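Local structure of peptidase M16 domain protein (Alicyclobacillus acidocaldarius subsp. acidocaldarius DSM 446, 4XEA) at residues 20-25 against 205-210; 150-155 against 315-320; 253-258 against 330-335. The protein is probably a metal-dependent peptidase of the M16 (insulinase-like) family, and holds a nickel ion in this crystal. All coordinates share one frame; numbering follows the deposited sequence.

In the fold
All three are buried core contacts that pack a helix on a strand through apolar side chains. Contact 1 belongs to the six-stranded sheet. Contacts 2 and 3 share the five-stranded sheet, where strands 314-321 and 252-258 are neighbours. Their helices lie on opposite faces of it. The centres of contacts 2 and 3 are about 11 Å apart, and that of contact 1 is about 40 Å or more from both. Contact 3 is made entirely by buried residues, while contacts 1 and 2 each include one partly exposed residue, Ala208 and Leu317. The aromatics differ: contact 2 has a CH-pi contact over a tyrosine face, contact 3 a tryptophan edge, and contact 1 aliphatic groups alone.

Contact 1: residues 20-25 against 205-210; sequences VTLMPR and DEIAHV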
loop_
_atom_site.group_PDB
_atom_site.type_symbol
_atom_site.label_atom_id
_atom_site.label_comp_id
_atom_site.label_asym_id
_atom_site.label_seq_id
_atom_site.Cartn_x
_atom_site.Cartn_y
_atom_site.Cartn_z
ATOM N N VAL A 20 13.774 19.806 -15.409
ATOM C CA VAL A 20 12.920 20.004 -14.276
ATOM C C VAL A 20 11.485 20.033 -14.767
ATOM O O VAL A 20 11.184 20.679 -15.775
ATOM C CB VAL A 20 13.186 21.332 -13.519
ATOM C CG1 VAL A 20 12.233 21.459 -12.248
ATOM C CG2 VAL A 20 14.658 21.459 -13.091
ATOM N N THR A 21 10.599 19.343 -14.040
ATOM C CA THR A 21 9.156 19.407 -14.299
ATOM C C THR A 21 8.437 19.676 -12.992
ATOM O O THR A 21 8.571 18.889 -12.057
ATOM C CB THR A 21 8.633 18.098 -14.911
ATOM O OG1 THR A 21 9.108 17.990 -16.283
ATOM C CG2 THR A 21 7.099 18.073 -14.896
ATOM N N LEU A 22 7.699 20.787 -12.927
ATOM C CA LEU A 22 6.930 21.152 -11.751
ATOM C C LEU A 22 5.441 21.053 -12.082
ATOM O O LEU A 22 4.998 21.487 -13.147
ATOM C CB LEU A 22 7.256 22.575 -11.280
ATOM C CG LEU A 22 8.714 22.954 -10.989
ATOM C CD1 LEU A 22 8.836 24.475 -10.639
ATOM C CD2 LEU A 22 9.336 22.084 -9.901
HETATM N N MSE A 23 4.685 20.441 -11.180
HETATM C CA MSE A 23 3.232 20.315 -11.308
HETATM C C MSE A 23 2.527 20.873 -10.059
HETATM O O MSE A 23 2.082 20.115 -9.193
HETATM C CB MSE A 23 2.861 18.833 -11.518
HETATM C CG MSE A 23 3.235 18.303 -12.894
HETATM SE SE MSE A 23 2.985 16.371 -12.974
HETATM C CE MSE A 23 4.710 15.858 -12.210
ATOM N N PRO A 24 2.409 22.212 -9.958
ATOM C CA PRO A 24 1.766 22.792 -8.783
ATOM C C PRO A 24 0.264 22.469 -8.706
ATOM O O PRO A 24 -0.434 22.561 -9.700
ATOM C CB PRO A 24 2.010 24.303 -8.960
ATOM C CG PRO A 24 2.269 24.496 -10.426
ATOM C CD PRO A 24 2.928 23.235 -10.886
ATOM N N ARG A 25 -0.209 22.050 -7.528
ATOM C CA ARG A 25 -1.617 21.690 -7.290
ATOM C C ARG A 25 -1.962 22.342 -5.964
ATOM O O ARG A 25 -1.748 21.749 -4.913
ATOM C CB ARG A 25 -1.785 20.160 -7.243
ATOM C CG ARG A 25 -1.158 19.432 -8.447
ATOM C CD ARG A 25 -1.131 17.910 -8.269
ATOM N NE ARG A 25 -2.484 17.355 -8.283
ATOM C CZ ARG A 25 -2.864 16.200 -7.735
ATOM N NH1 ARG A 25 -1.994 15.400 -7.124
ATOM N NH2 ARG A 25 -4.143 15.845 -7.803
ATOM N N ASP A 205 6.582 29.367 -9.068
ATOM C CA ASP A 205 7.526 30.460 -9.351
ATOM C C ASP A 205 8.610 30.471 -8.271
ATOM O O ASP A 205 9.785 30.659 -8.559
ATOM C CB ASP A 205 6.824 31.831 -9.376
ATOM C CG ASP A 205 5.721 31.933 -10.438
ATOM O OD1 ASP A 205 5.883 31.423 -11.565
ATOM O OD2 ASP A 205 4.692 32.574 -10.138
ATOM N N GLU A 206 8.192 30.281 -7.016
ATOM C CA GLU A 206 9.117 30.266 -5.877
ATOM C C GLU A 206 10.132 29.138 -6.010
ATOM O O GLU A 206 11.341 29.360 -5.876
ATOM C CB GLU A 206 8.348 30.088 -4.564
ATOM C CG GLU A 206 9.233 30.000 -3.304
ATOM C CD GLU A 206 8.509 29.383 -2.100
ATOM O OE1 GLU A 206 7.386 28.840 -2.266
ATOM O OE2 GLU A 206 9.071 29.452 -0.984
ATOM N N ILE A 207 9.647 27.931 -6.291
ATOM C CA ILE A 207 10.515 26.773 -6.317
ATOM C C ILE A 207 11.434 26.779 -7.557
ATOM O O ILE A 207 12.601 26.374 -7.470
ATOM C CB ILE A 207 9.699 25.454 -6.225
ATOM C CG1 ILE A 207 8.970 25.352 -4.874
ATOM C CG2 ILE A 207 10.608 24.241 -6.448
ATOM C CD1 ILE A 207 9.860 25.514 -3.638
ATOM N N ALA A 208 10.923 27.263 -8.696
ATOM C CA ALA A 208 11.737 27.365 -9.926
ATOM C C ALA A 208 12.934 28.276 -9.736
ATOM O O ALA A 208 14.009 28.000 -10.244
ATOM C CB ALA A 208 10.911 27.834 -11.095
ATOM N N HIS A 209 12.750 29.353 -8.984
ATOM C CA HIS A 209 13.819 30.287 -8.662
ATOM C C HIS A 209 14.827 29.667 -7.671
ATOM O O HIS A 209 16.028 29.817 -7.824
ATOM C CB HIS A 209 13.174 31.567 -8.101
ATOM C CG HIS A 209 14.139 32.636 -7.721
ATOM N ND1 HIS A 209 14.882 33.337 -8.650
ATOM C CD2 HIS A 209 14.440 33.170 -6.514
ATOM C CE1 HIS A 209 15.619 34.243 -8.027
ATOM N NE2 HIS A 209 15.365 34.166 -6.731
ATOM N N VAL A 210 14.341 28.960 -6.664
ATOM C CA VAL A 210 15.231 28.257 -5.721
ATOM C C VAL A 210 16.142 27.224 -6.439
ATOM O O VAL A 210 17.347 27.088 -6.129
ATOM C CB VAL A 210 14.404 27.517 -4.645
ATOM C CG1 VAL A 210 15.291 26.579 -3.816
ATOM C CG2 VAL A 210 13.646 28.495 -3.769
#
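Leu22 meets Ile207 and Ala208, where helix 204-216 packs on the six-stranded mixed sheet of the N-terminal half. This is an alpha+beta domain of the M16 type, a helix layer packed on a mixed sheet. Leu22 sits on strand 19-24, between strands 10-13 and 194-200. The helix follows strand 194-200 closely in the chain, so the contact seats it over the neighbouring strand as well.

Leu22 carries the contact with its two methyls, which go to different residues. CG lies anti to the carbonyl carbon (chi1 -55°), and the branch rises from the strand to the helix. CD1 is 4.0 Å from Ala208 CB. It is equally close to the backbone of the same residue, at 4.0 Å from Ala208 N. Here the methyl lies against the helix backbone as well as the small side chain. CD2 approaches the branch methyl of Ile207, at 4.3 Å from Ile207 CG2. That is a looser touch. Ile207 points its CB at the strand, but chi1 of -64° turns the CG1 branch, and CD1 with it, away from Leu22 and leaves CG2 facing it.

Two residues of the sheet complete the cluster. Trp12 on strand 10-13 touches both Leu22 and Ala208, and Ile198 on strand 194-200 touches both Leu22 and Ile207. Thr21 and Met23, a selenomethionine, point to the opposite face of the sheet, where they meet Trp374 and Leu370 of helix 367-379. Near the start of helix 204-216, Asp205 turns away from the strand and forms a salt bridge, its OD1 pairing with NH1 of Arg10.

Contact 2: residues 150-155 against 315-320; sequences MELLRA and YTLVGG
Leu152 and Leu153 of helix 144-156 pack on Leu317 and Tyr315 of strand 314-321. This is a helix-on-sheet contact between the two halves of the M16 chain. The helix is part of the insulinase-like first half, and the strand belongs to the five-stranded mixed sheet of the second half.

Met150, a selenomethionine, touches Asp165. Next comes a bridge within the helix. Glu151 OE2 takes a salt bridge from Arg154 NH1 at 2.8 Å, one turn on. The bond is nearly straight (167°), and OE2 is met from above the carboxylate plane. Arg147 NE forms a second salt bridge with the same oxygen, so one carboxylate oxygen is shared by two arginines.

Leu152 points at the sheet. With CG anti to its backbone N (chi1 -180°), its branch slides past Leu317 in the opposite direction. Leu152 CD1 is 3.5 Å from Leu317 CD2, tighter than usual for carbons. Leu152 CG is 3.7 Å from the same methyl. Val416 and Ser418 of strand 415-422 also touch Leu152.

Leu153 leaves the helix obliquely, yet its end reaches the sheet. Its CD2 sits over one face of the Tyr315 ring, as a CH-pi contact 4.2 Å from the centroid. The two side chains cross at about a right angle. Tyr315 holds CG between backbone N and carbonyl carbon (chi1 55°), which sets the ring where this methyl can lie over its face. At the far end of that ring, Tyr315 OH is hydrogen-bonded to Tyr149 OH, just before the helical segment.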
loop_
_atom_site.group_PDB
_atom_site.type_symbol
_atom_site.label_atom_id
_atom_site.label_comp_id
_atom_site.label_asym_id
_atom_site.label_seq_id
_atom_site.Cartn_x
_atom_site.Cartn_y
_atom_site.Cartn_z
HETATM N N MSE A 150 14.210 -14.368 -8.439
HETATM C CA MSE A 150 15.596 -14.401 -8.924
HETATM C C MSE A 150 15.895 -15.714 -9.666
HETATM O O MSE A 150 16.647 -15.695 -10.630
HETATM C CB MSE A 150 16.632 -14.107 -7.814
HETATM C CG MSE A 150 16.684 -12.588 -7.376
HETATM SE SE MSE A 150 16.778 -11.238 -8.788
HETATM C CE MSE A 150 18.209 -12.082 -9.846
ATOM N N GLU A 151 15.252 -16.809 -9.268
ATOM C CA GLU A 151 15.427 -18.104 -9.981
ATOM C C GLU A 151 14.895 -17.992 -11.434
ATOM O O GLU A 151 15.544 -18.414 -12.363
ATOM C CB GLU A 151 14.751 -19.266 -9.238
ATOM C CG GLU A 151 15.442 -19.716 -7.956
ATOM C CD GLU A 151 16.929 -20.074 -8.148
ATOM O OE1 GLU A 151 17.334 -20.487 -9.270
ATOM O OE2 GLU A 151 17.684 -19.924 -7.157
ATOM N N LEU A 152 13.751 -17.344 -11.593
ATOM C CA LEU A 152 13.175 -17.081 -12.926
ATOM C C LEU A 152 14.149 -16.277 -13.799
ATOM O O LEU A 152 14.519 -16.707 -14.923
ATOM C CB LEU A 152 11.825 -16.383 -12.731
ATOM C CG LEU A 152 10.942 -15.963 -13.916
ATOM C CD1 LEU A 152 11.600 -14.847 -14.664
ATOM C CD2 LEU A 152 10.657 -17.120 -14.771
ATOM N N LEU A 153 14.651 -15.161 -13.269
ATOM C CA LEU A 153 15.612 -14.345 -14.008
ATOM C C LEU A 153 16.883 -15.078 -14.377
ATOM O O LEU A 153 17.414 -14.906 -15.534
ATOM C CB LEU A 153 15.939 -13.042 -13.263
ATOM C CG LEU A 153 14.807 -12.008 -13.107
ATOM C CD1 LEU A 153 15.296 -10.691 -12.402
ATOM C CD2 LEU A 153 14.234 -11.626 -14.465
ATOM N N ARG A 154 17.391 -15.855 -13.423
ATOM C CA ARG A 154 18.594 -16.629 -13.618
ATOM C C ARG A 154 18.372 -17.715 -14.709
ATOM O O ARG A 154 19.271 -17.988 -15.492
ATOM C CB ARG A 154 19.101 -17.290 -12.339
ATOM C CG ARG A 154 19.975 -16.373 -11.466
ATOM C CD ARG A 154 20.727 -17.135 -10.342
ATOM N NE ARG A 154 19.918 -17.576 -9.199
ATOM C CZ ARG A 154 19.619 -16.840 -8.117
ATOM N NH1 ARG A 154 18.904 -17.383 -7.129
ATOM N NH2 ARG A 154 19.998 -15.565 -8.015
ATOM N N ALA A 155 17.166 -18.255 -14.756
ATOM C CA ALA A 155 16.801 -19.226 -15.792
ATOM C C ALA A 155 16.619 -18.519 -17.165
ATOM O O ALA A 155 17.074 -19.010 -18.219
ATOM C CB ALA A 155 15.535 -19.981 -15.364
ATOM N N TYR A 315 10.442 -8.217 -19.765
ATOM C CA TYR A 315 9.786 -9.522 -19.513
ATOM C C TYR A 315 8.395 -9.394 -18.913
ATOM O O TYR A 315 8.064 -8.364 -18.303
ATOM C CB TYR A 315 10.629 -10.375 -18.571
ATOM C CG TYR A 315 10.994 -9.730 -17.263
ATOM C CD1 TYR A 315 10.114 -9.751 -16.161
ATOM C CD2 TYR A 315 12.204 -9.058 -17.105
ATOM C CE1 TYR A 315 10.435 -9.108 -14.970
ATOM C CE2 TYR A 315 12.529 -8.459 -15.907
ATOM C CZ TYR A 315 11.643 -8.472 -14.857
ATOM O OH TYR A 315 11.961 -7.855 -13.683
ATOM N N THR A 316 7.603 -10.458 -19.105
ATOM C CA THR A 316 6.317 -10.652 -18.423
ATOM C C THR A 316 6.492 -11.715 -17.332
ATOM O O THR A 316 7.247 -12.708 -17.540
ATOM C CB THR A 316 5.262 -11.141 -19.457
ATOM O OG1 THR A 316 5.157 -10.182 -20.510
ATOM C CG2 THR A 316 3.923 -11.407 -18.821
ATOM N N LEU A 317 5.839 -11.493 -16.174
ATOM C CA LEU A 317 5.722 -12.460 -15.090
ATOM C C LEU A 317 4.283 -12.645 -14.638
ATOM O O LEU A 317 3.553 -11.649 -14.414
ATOM C CB LEU A 317 6.436 -11.942 -13.856
ATOM C CG LEU A 317 7.933 -11.777 -13.909
ATOM C CD1 LEU A 317 8.373 -11.371 -12.457
ATOM C CD2 LEU A 317 8.601 -13.084 -14.383
ATOM N N VAL A 318 3.880 -13.895 -14.448
ATOM C CA VAL A 318 2.551 -14.214 -13.958
ATOM C C VAL A 318 2.680 -15.312 -12.926
ATOM O O VAL A 318 3.430 -16.276 -13.129
ATOM C CB VAL A 318 1.639 -14.741 -15.099
ATOM C CG1 VAL A 318 0.220 -15.092 -14.576
ATOM C CG2 VAL A 318 1.557 -13.722 -16.241
ATOM N N GLY A 319 1.921 -15.210 -11.848
ATOM C CA GLY A 319 1.869 -16.312 -10.886
ATOM C C GLY A 319 1.585 -15.855 -9.482
ATOM O O GLY A 319 1.022 -14.788 -9.267
ATOM N N GLY A 320 1.959 -16.680 -8.524
ATOM C CA GLY A 320 1.694 -16.397 -7.116
ATOM C C GLY A 320 1.644 -17.735 -6.410
ATOM O O GLY A 320 2.235 -18.727 -6.895
#

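Contact 3: residues 253-258 against 330-335; sequences LLVGWK and ERIQSH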
loop_
_atom_site.group_PDB
_atom_site.type_symbol
_atom_site.label_atom_id
_atom_site.label_comp_id
_atom_site.label_asym_id
_atom_site.label_seq_id
_atom_site.Cartn_x
_atom_site.Cartn_y
_atom_site.Cartn_z
ATOM N N LEU A 253 4.285 -20.487 -8.029
ATOM C CA LEU A 253 4.576 -20.676 -9.453
ATOM C C LEU A 253 4.836 -19.312 -10.050
ATOM O O LEU A 253 4.080 -18.394 -9.756
ATOM C CB LEU A 253 3.359 -21.252 -10.173
ATOM C CG LEU A 253 3.624 -21.526 -11.681
ATOM C CD1 LEU A 253 4.434 -22.811 -11.802
ATOM C CD2 LEU A 253 2.357 -21.648 -12.530
ATOM N N LEU A 254 5.858 -19.202 -10.908
ATOM C CA LEU A 254 6.084 -18.025 -11.721
ATOM C C LEU A 254 6.299 -18.515 -13.137
ATOM O O LEU A 254 7.115 -19.415 -13.356
ATOM C CB LEU A 254 7.336 -17.274 -11.278
ATOM C CG LEU A 254 7.334 -16.260 -10.150
ATOM C CD1 LEU A 254 8.724 -15.624 -10.207
ATOM C CD2 LEU A 254 6.247 -15.203 -10.298
ATOM N N VAL A 255 5.536 -17.955 -14.079
ATOM C CA VAL A 255 5.743 -18.164 -15.478
ATOM C C VAL A 255 6.146 -16.815 -16.083
ATOM O O VAL A 255 5.498 -15.768 -15.804
ATOM C CB VAL A 255 4.482 -18.670 -16.183
ATOM C CG1 VAL A 255 4.819 -19.006 -17.666
ATOM C CG2 VAL A 255 3.891 -19.906 -15.465
ATOM N N GLY A 256 7.226 -16.823 -16.860
ATOM C CA GLY A 256 7.700 -15.639 -17.502
ATOM C C GLY A 256 7.965 -15.772 -18.982
ATOM O O GLY A 256 8.168 -16.862 -19.493
ATOM N N TRP A 257 7.938 -14.629 -19.671
ATOM C CA TRP A 257 8.263 -14.543 -21.096
ATOM C C TRP A 257 9.281 -13.446 -21.303
ATOM O O TRP A 257 9.161 -12.358 -20.767
ATOM C CB TRP A 257 7.028 -14.261 -21.932
ATOM C CG TRP A 257 6.049 -15.405 -21.938
ATOM C CD1 TRP A 257 5.948 -16.393 -22.860
ATOM C CD2 TRP A 257 5.007 -15.634 -20.979
ATOM N NE1 TRP A 257 4.878 -17.225 -22.557
ATOM C CE2 TRP A 257 4.317 -16.803 -21.380
ATOM C CE3 TRP A 257 4.597 -14.964 -19.819
ATOM C CZ2 TRP A 257 3.235 -17.328 -20.645
ATOM C CZ3 TRP A 257 3.552 -15.481 -19.077
ATOM C CH2 TRP A 257 2.871 -16.655 -19.495
ATOM N N LYS A 258 10.285 -13.765 -22.107
ATOM C CA LYS A 258 11.446 -12.928 -22.324
ATOM C C LYS A 258 11.253 -12.108 -23.619
ATOM O O LYS A 258 11.125 -12.704 -24.694
ATOM C CB LYS A 258 12.621 -13.891 -22.555
ATOM C CG LYS A 258 14.018 -13.262 -22.599
ATOM C CD LYS A 258 15.054 -14.338 -22.814
ATOM C CE LYS A 258 16.405 -13.767 -22.618
ATOM N NZ LYS A 258 17.434 -14.750 -22.842
ATOM N N GLU A 330 -0.264 -25.852 -16.321
ATOM C CA GLU A 330 -0.941 -26.416 -17.494
ATOM C C GLU A 330 -2.103 -25.538 -17.944
ATOM O O GLU A 330 -2.303 -25.342 -19.144
ATOM C CB GLU A 330 -1.450 -27.840 -17.230
ATOM C CG GLU A 330 -2.337 -28.394 -18.377
ATOM C CD GLU A 330 -3.868 -28.128 -18.190
ATOM O OE1 GLU A 330 -4.397 -28.399 -17.082
ATOM O OE2 GLU A 330 -4.553 -27.688 -19.154
ATOM N N ARG A 331 -2.876 -25.023 -16.979
ATOM C CA ARG A 331 -4.060 -24.214 -17.290
ATOM C C ARG A 331 -3.666 -22.909 -17.970
ATOM O O ARG A 331 -4.347 -22.444 -18.897
ATOM C CB ARG A 331 -4.872 -23.917 -16.019
ATOM C CG ARG A 331 -5.663 -25.120 -15.477
ATOM C CD ARG A 331 -6.932 -25.380 -16.297
ATOM N NE ARG A 331 -7.860 -24.244 -16.270
ATOM C CZ ARG A 331 -8.744 -24.001 -15.297
ATOM N NH1 ARG A 331 -8.853 -24.807 -14.230
ATOM N NH2 ARG A 331 -9.540 -22.936 -15.393
ATOM N N ILE A 332 -2.573 -22.310 -17.490
ATOM C CA ILE A 332 -2.032 -21.104 -18.111
ATOM C C ILE A 332 -1.605 -21.361 -19.562
ATOM O O ILE A 332 -1.954 -20.609 -20.448
ATOM C CB ILE A 332 -0.836 -20.556 -17.312
ATOM C CG1 ILE A 332 -1.326 -19.952 -15.988
ATOM C CG2 ILE A 332 -0.059 -19.553 -18.159
ATOM C CD1 ILE A 332 -0.214 -19.762 -14.920
ATOM N N GLN A 333 -0.849 -22.426 -19.795
ATOM C CA GLN A 333 -0.428 -22.769 -21.143
ATOM C C GLN A 333 -1.610 -23.111 -22.066
ATOM O O GLN A 333 -1.586 -22.755 -23.235
ATOM C CB GLN A 333 0.563 -23.942 -21.112
ATOM C CG GLN A 333 1.882 -23.582 -20.398
ATOM C CD GLN A 333 2.830 -24.766 -20.246
ATOM O OE1 GLN A 333 3.244 -25.367 -21.234
ATOM N NE2 GLN A 333 3.192 -25.088 -18.999
ATOM N N SER A 334 -2.639 -23.783 -21.547
ATOM C CA SER A 334 -3.840 -24.083 -22.341
ATOM C C SER A 334 -4.610 -22.848 -22.724
ATOM O O SER A 334 -5.003 -22.698 -23.875
ATOM C CB SER A 334 -4.792 -24.961 -21.554
ATOM O OG SER A 334 -4.338 -26.281 -21.564
ATOM N N HIS A 335 -4.865 -21.997 -21.719
ATOM C CA HIS A 335 -5.488 -20.699 -21.915
ATOM C C HIS A 335 -4.782 -19.955 -23.048
ATOM O O HIS A 335 -5.413 -19.596 -24.033
ATOM C CB HIS A 335 -5.445 -19.917 -20.587
ATOM C CG HIS A 335 -6.115 -18.575 -20.622
ATOM N ND1 HIS A 335 -7.371 -18.372 -21.147
ATOM C CD2 HIS A 335 -5.716 -17.376 -20.126
ATOM C CE1 HIS A 335 -7.704 -17.100 -21.005
ATOM N NE2 HIS A 335 -6.721 -16.475 -20.381
#
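Within 330-335, Ile332 alone touches segment 253-258, and it meets three strand side chains: Leu253, Val255 and Trp257. Its CD1 takes two of them. Leu253 CD2 is 4.0 Å from Ile332 CD1, and Val255 CG2 is 4.1 Å from the same methyl. Both strand side chains come to the isoleucine tip to tip. The other branch serves the third partner. Ile332 CG2 lies 4.3 Å from Trp257 CH2, at the edge of the indole and near its plane.

Torsions explain the division. In Ile332, chi1 of -71° aims CG1 at the strand, and the extended chi2 (162°) carries CD1 out to Leu253 and Val255. CG2, anti to the backbone N, is left beside the tryptophan. Two residues earlier on the same strand as Trp257, Val255 puts CG1 over one face of the indole, 3.5 Å from its plane and offset toward the rim. Trp257 NE1 makes a weak hydrogen bond with the carbonyl O of Arg411.

The setting is a helix laid on the five-stranded mixed sheet of the second half of the chain. Helix 325-342 follows strand 314-321. The axes of 330-335 and 253-258 make 31° and pass 10.7 Å apart. Leu328 and Ala329, earlier on this helix, also touch Leu253, and Leu336 touches Trp257. Met415 of the neighbouring strand 415-422 touches Val255 and Trp257.

Further out, the helix is held by polar groups. Arg331 NH1 forms a salt bridge with Glu296, and NH2 bonds to Ser292 OG. His335 stacks on Phe289. On the helix itself, Ser334 OG donates to Glu330 OE2 at 2.8 Å, using the anti lone pair of that oxygen.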